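Cytidylyltransferase (Leptospira borgpetersenii serovar Hardjo-bovis, PDB 6OEW) probably acts as a metal-dependent nucleotidyltransferase of the cytidylyltransferase family, with a GT-A-type fold. Local coordinates at residues F47-E52 / M120-L125; E132-C137 / I148-L153. All blocks are in the same frame, centred on the assembly; numbering follows the deposited sequence.

Overall arrangement
Contacts 1 and 2 illustrate how one helix can bridge a surface loop and a sheet. Helix 114-126 receives the loop 47-52 in contact 1, and the chain then runs on into strand 133-135, which pairs with strand 149-152 in contact 2. The centres of the two contacts lie about 12 Å apart, and they touch directly: Met120 O is 3.3 Å from Leu134 CD2, and Met120 CB is 3.6 Å from Ile150 CD1. Contact 1 lies away from the magnesium site. Contact 2 comes closer: the side chain of Glu149 is about 10 Å from that of Asp108, a magnesium-binding residue. It is also about 10 Å from a bound magnesium ion.

Contact 1 of 2, residues F47-E52 / M120-L125; sequences FSKFQE and MVDLFL
The loop that leads from helix 37-45 into strand 54-59 in this GT-A-type fold meets helix 114-126 through Lys49 and Phe50, which face Val121, Asp122 and Leu125. It is a small surface contact of 179 Å², and it pairs a charged outer part with an apolar inner one. On the charged side, Lys49 NZ makes a salt bridge with Asp122 OD2 at 2.8 Å, engaging the syn lone pair of that oxygen. A weak second bond from Lys49 NZ reaches Asp122 OD1 at 3.2 Å, so the ammonium group spans both carboxylate oxygens. The lysine chain turns aside about CG-CD (chi3 96°), which places CE off the extended path, while its CG sits 3.4 Å above one face of the Phe50 ring, displaced toward the rim.

Phe50 supplies the apolar half with the far end of its ring. Its CZ lies 3.4 Å from Val121 CG1, and its CE2 approaches Val121 CB at 3.6 Å, the two side chains sliding past each other in opposite directions. Leu125 CD1, a turn further along the helix, adds a looser touch at 4.2 Å from Phe50 CZ. Asp122 OD1 stands at the ring edge, near its plane. The loop itself is shaped by a type I turn from Ser48 to Gln51 and by an ST turn, in which Ser48 OG accepts from Phe50 N at 2.9 Å.

Asp118, one helical turn before Asp122, hydrogen-bonds Ser48 OG and Lys49 N. Beneath, the Phe50 side chain rests on Val11 and Ile13 of strand 11-16, and Val121 reaches both Val11 and Ile150 of strand 149-152.

Contact 2 of 2, residues E132-C137 / I148-L153; sequences EFLTNC and IEIFTL
Leu134 and Ile150 exchange the two central backbone bonds of this antiparallel strand pair: Leu134 N reaches Ile150 O at 2.8 Å, and Ile150 N reaches Leu134 O at 2.7 Å. Thr152 N to Glu132 O and Asn136 N to Ile148 O continue the pairing outward. Past the strand end a side chain takes over from the backbone, for Ile148 N donates to Asn136 OD1 at 2.8 Å from well above the amide plane, 37° out of it. Asn136 CG lies between the backbone N and the carbonyl carbon (chi1 73°), and Asn136 ND2 is bonded to Met146 O.

Non-hydrogen-bonded pairs Phe133-Phe151 and Thr135-Glu149 place their side chains on one face. The two phenylalanines lie side by side with ring planes only 10° apart, yet slid so far that they barely overlap; Phe133 CE1 meets Phe151 CD2 at 3.7 Å.

These strands belong to the mixed sheet of the GT-A-type fold: strand 149-152 runs antiparallel to strand 101-106 on its other side, and strand 133-135 runs parallel to strand 185-187. On the opposite face Leu134 CD2 and Ile150 CD1 approach loosely at 4.4 Å, with Ile150 also packed under helix 114-126.

Two waters bridge polar side chains across the strands. One molecule joins Thr135 OG1, 2.7 Å away, to Glu149 OE2, while Glu149 OE1 forms a salt bridge with Arg104. Thr135 OG1 also accepts from Cys137 N, an ST turn. A second water links Glu132 OE1 with Thr152 OG1, whose hydroxyl caps helix 153-162 at Leu155 N; Glu132 OE2 is held by Lys184 N.

Contact 1 of 2, residues F47-E52 / M120-L125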
# COMPACT_ATOMS: atom_id res chain seq x y z
N PHE A 47 -0.53 10.13 -9.77
CA PHE A 47 -1.80 10.80 -10.02
C PHE A 47 -2.49 11.27 -8.73
O PHE A 47 -3.53 11.94 -8.82
CB PHE A 47 -2.75 9.87 -10.79
CG PHE A 47 -2.27 9.53 -12.18
CD1 PHE A 47 -2.50 10.41 -13.24
CD2 PHE A 47 -1.58 8.35 -12.44
CE1 PHE A 47 -2.06 10.11 -14.52
CE2 PHE A 47 -1.15 8.06 -13.72
CZ PHE A 47 -1.39 8.94 -14.76
N SER A 48 -1.95 10.95 -7.56
CA SER A 48 -2.56 11.38 -6.31
C SER A 48 -2.36 12.87 -6.11
O SER A 48 -1.31 13.42 -6.46
CB SER A 48 -1.96 10.61 -5.13
OG SER A 48 -2.38 11.17 -3.89
N LYS A 49 -3.37 13.54 -5.54
CA LYS A 49 -3.11 14.93 -5.19
C LYS A 49 -2.06 15.05 -4.09
O LYS A 49 -1.58 16.16 -3.85
CB LYS A 49 -4.42 15.63 -4.78
CG LYS A 49 -5.12 15.00 -3.59
CD LYS A 49 -6.19 15.95 -3.01
CE LYS A 49 -7.58 15.66 -3.54
NZ LYS A 49 -8.63 16.27 -2.68
N PHE A 50 -1.67 13.95 -3.45
CA PHE A 50 -0.60 13.97 -2.44
C PHE A 50 0.70 13.37 -2.96
O PHE A 50 1.54 12.92 -2.16
CB PHE A 50 -1.08 13.25 -1.18
CG PHE A 50 -2.38 13.79 -0.64
CD1 PHE A 50 -2.42 14.98 0.09
CD2 PHE A 50 -3.58 13.13 -0.90
CE1 PHE A 50 -3.62 15.48 0.56
CE2 PHE A 50 -4.78 13.64 -0.43
CZ PHE A 50 -4.80 14.82 0.30
N GLN A 51 0.93 13.39 -4.27
CA GLN A 51 2.04 12.64 -4.86
C GLN A 51 3.42 13.22 -4.52
O GLN A 51 4.41 12.50 -4.59
CB GLN A 51 1.87 12.57 -6.38
CG GLN A 51 1.81 13.93 -7.06
CD GLN A 51 3.19 14.46 -7.39
OE1 GLN A 51 4.15 13.69 -7.50
NE2 GLN A 51 3.31 15.78 -7.52
N GLU A 52 3.50 14.50 -4.17
CA GLU A 52 4.83 15.08 -4.00
C GLU A 52 5.54 14.56 -2.76
O GLU A 52 6.77 14.67 -2.68
CB GLU A 52 4.74 16.60 -3.94
CG GLU A 52 4.12 17.11 -2.67
CD GLU A 52 4.25 18.61 -2.54
OE1 GLU A 52 4.68 19.26 -3.53
OE2 GLU A 52 3.94 19.14 -1.46
N MET A 120 -9.92 8.77 0.80
CA MET A 120 -9.72 8.37 2.18
C MET A 120 -8.97 9.44 2.95
O MET A 120 -9.32 9.73 4.10
CB MET A 120 -8.99 7.02 2.26
CG MET A 120 -9.89 5.85 1.88
SD MET A 120 -9.00 4.25 1.90
CE MET A 120 -8.63 4.09 3.65
N VAL A 121 -7.96 10.05 2.33
CA VAL A 121 -7.24 11.12 3.01
C VAL A 121 -8.18 12.29 3.25
O VAL A 121 -8.17 12.90 4.33
CB VAL A 121 -5.99 11.55 2.22
CG1 VAL A 121 -5.38 12.76 2.90
CG2 VAL A 121 -4.93 10.41 2.11
N ASP A 122 -9.00 12.64 2.25
CA ASP A 122 -9.95 13.75 2.41
C ASP A 122 -10.89 13.50 3.58
O ASP A 122 -11.14 14.40 4.39
CB ASP A 122 -10.75 13.95 1.11
CG ASP A 122 -9.99 14.76 0.07
OD1 ASP A 122 -8.88 15.25 0.38
OD2 ASP A 122 -10.51 14.89 -1.06
N LEU A 123 -11.40 12.27 3.69
CA LEU A 123 -12.26 11.93 4.83
C LEU A 123 -11.52 12.10 6.15
O LEU A 123 -12.07 12.64 7.13
CB LEU A 123 -12.79 10.50 4.67
CG LEU A 123 -13.84 10.00 5.68
CD1 LEU A 123 -15.18 10.75 5.53
CD2 LEU A 123 -14.07 8.51 5.53
N PHE A 124 -10.26 11.63 6.21
CA PHE A 124 -9.45 11.74 7.42
C PHE A 124 -9.26 13.20 7.80
O PHE A 124 -9.52 13.61 8.95
CB PHE A 124 -8.10 11.03 7.18
CG PHE A 124 -7.31 10.73 8.43
CD1 PHE A 124 -7.25 9.44 8.92
CD2 PHE A 124 -6.60 11.73 9.09
CE1 PHE A 124 -6.46 9.13 10.06
CE2 PHE A 124 -5.85 11.44 10.23
CZ PHE A 124 -5.78 10.13 10.70
N LEU A 125 -8.86 14.03 6.84
CA LEU A 125 -8.58 15.44 7.13
C LEU A 125 -9.84 16.20 7.53
O LEU A 125 -9.77 17.14 8.33
CB LEU A 125 -7.95 16.12 5.91
CG LEU A 125 -6.58 15.61 5.44
CD1 LEU A 125 -6.29 16.11 4.03
CD2 LEU A 125 -5.52 16.11 6.41

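Contact 2 of 2, residues E132-C137 / I148-L153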
# COMPACT_ATOMS: atom_id res chain seq x y z
N GLU A 132 -8.05 8.95 14.29
CA GLU A 132 -6.61 8.82 14.27
C GLU A 132 -6.15 7.64 13.42
O GLU A 132 -4.96 7.56 13.11
CB GLU A 132 -6.06 8.68 15.69
CG GLU A 132 -6.62 7.53 16.48
CD GLU A 132 -6.21 7.59 17.95
OE1 GLU A 132 -5.26 8.34 18.28
OE2 GLU A 132 -6.85 6.90 18.77
N PHE A 133 -7.07 6.77 13.01
CA PHE A 133 -6.73 5.59 12.21
C PHE A 133 -7.89 5.28 11.27
O PHE A 133 -9.01 5.02 11.73
CB PHE A 133 -6.46 4.42 13.14
CG PHE A 133 -5.85 3.23 12.46
CD1 PHE A 133 -4.50 2.98 12.59
CD2 PHE A 133 -6.63 2.34 11.74
CE1 PHE A 133 -3.91 1.86 11.99
CE2 PHE A 133 -6.06 1.22 11.13
CZ PHE A 133 -4.71 0.98 11.24
N LEU A 134 -7.62 5.31 9.97
CA LEU A 134 -8.61 4.98 8.95
C LEU A 134 -8.03 3.85 8.09
O LEU A 134 -6.90 3.96 7.61
CB LEU A 134 -8.94 6.20 8.08
CG LEU A 134 -9.96 6.00 6.94
CD1 LEU A 134 -11.32 5.58 7.47
CD2 LEU A 134 -10.08 7.19 6.01
N THR A 135 -8.81 2.77 7.91
CA THR A 135 -8.37 1.65 7.07
C THR A 135 -9.51 1.23 6.16
O THR A 135 -10.68 1.43 6.46
CB THR A 135 -7.89 0.44 7.93
OG1 THR A 135 -7.53 -0.67 7.09
CG2 THR A 135 -8.98 -0.03 8.89
N ASN A 136 -9.15 0.66 5.00
CA ASN A 136 -10.10 -0.04 4.15
C ASN A 136 -9.81 -1.54 4.10
O ASN A 136 -10.36 -2.24 3.24
CB ASN A 136 -10.08 0.55 2.73
CG ASN A 136 -8.81 0.14 1.95
OD1 ASN A 136 -7.86 -0.48 2.51
ND2 ASN A 136 -8.77 0.48 0.66
N CYS A 137 -8.95 -2.04 4.99
CA CYS A 137 -8.58 -3.45 4.88
C CYS A 137 -8.60 -4.16 6.23
O CYS A 137 -7.88 -5.16 6.41
CB CYS A 137 -7.20 -3.57 4.21
SG CYS A 137 -5.84 -2.71 5.05
N ILE A 148 -5.17 0.29 2.08
CA ILE A 148 -4.74 1.63 2.47
C ILE A 148 -5.03 1.78 3.95
O ILE A 148 -6.14 1.48 4.40
CB ILE A 148 -5.49 2.71 1.66
CG1 ILE A 148 -5.19 2.57 0.16
CG2 ILE A 148 -5.12 4.10 2.19
CD1 ILE A 148 -6.22 3.31 -0.80
N GLU A 149 -4.03 2.22 4.69
CA GLU A 149 -4.17 2.57 6.09
C GLU A 149 -3.64 3.98 6.26
O GLU A 149 -2.63 4.34 5.65
CB GLU A 149 -3.40 1.59 7.02
CG GLU A 149 -3.92 0.18 6.86
CD GLU A 149 -2.89 -0.89 7.21
OE1 GLU A 149 -1.71 -0.74 6.82
OE2 GLU A 149 -3.28 -1.87 7.88
N ILE A 150 -4.35 4.79 7.04
CA ILE A 150 -3.97 6.17 7.30
C ILE A 150 -3.99 6.39 8.80
O ILE A 150 -4.99 6.10 9.45
CB ILE A 150 -4.93 7.16 6.60
CG1 ILE A 150 -5.04 6.79 5.11
CG2 ILE A 150 -4.41 8.56 6.79
CD1 ILE A 150 -6.09 7.66 4.34
N PHE A 151 -2.90 6.93 9.34
CA PHE A 151 -2.90 7.22 10.76
C PHE A 151 -1.97 8.38 11.06
O PHE A 151 -1.09 8.73 10.27
CB PHE A 151 -2.52 5.99 11.59
CG PHE A 151 -1.36 5.21 11.02
CD1 PHE A 151 -0.05 5.58 11.31
CD2 PHE A 151 -1.57 4.12 10.20
CE1 PHE A 151 1.03 4.86 10.79
CE2 PHE A 151 -0.52 3.41 9.67
CZ PHE A 151 0.79 3.77 9.95
N THR A 152 -2.19 9.00 12.23
CA THR A 152 -1.41 10.15 12.66
C THR A 152 -0.04 9.71 13.14
O THR A 152 0.16 8.57 13.57
CB THR A 152 -2.11 10.92 13.79
OG1 THR A 152 -2.22 10.10 14.96
CG2 THR A 152 -3.50 11.40 13.36
N LEU A 153 0.91 10.63 13.06
CA LEU A 153 2.20 10.39 13.70
C LEU A 153 2.01 10.10 15.18
O LEU A 153 2.70 9.25 15.75
CB LEU A 153 3.11 11.59 13.49
CG LEU A 153 4.45 11.58 14.24
CD1 LEU A 153 5.39 10.58 13.63
CD2 LEU A 153 5.02 12.98 14.21
O HOH W 1 -4.00 10.79 17.05
O HOH W 2 -5.89 -1.81 8.97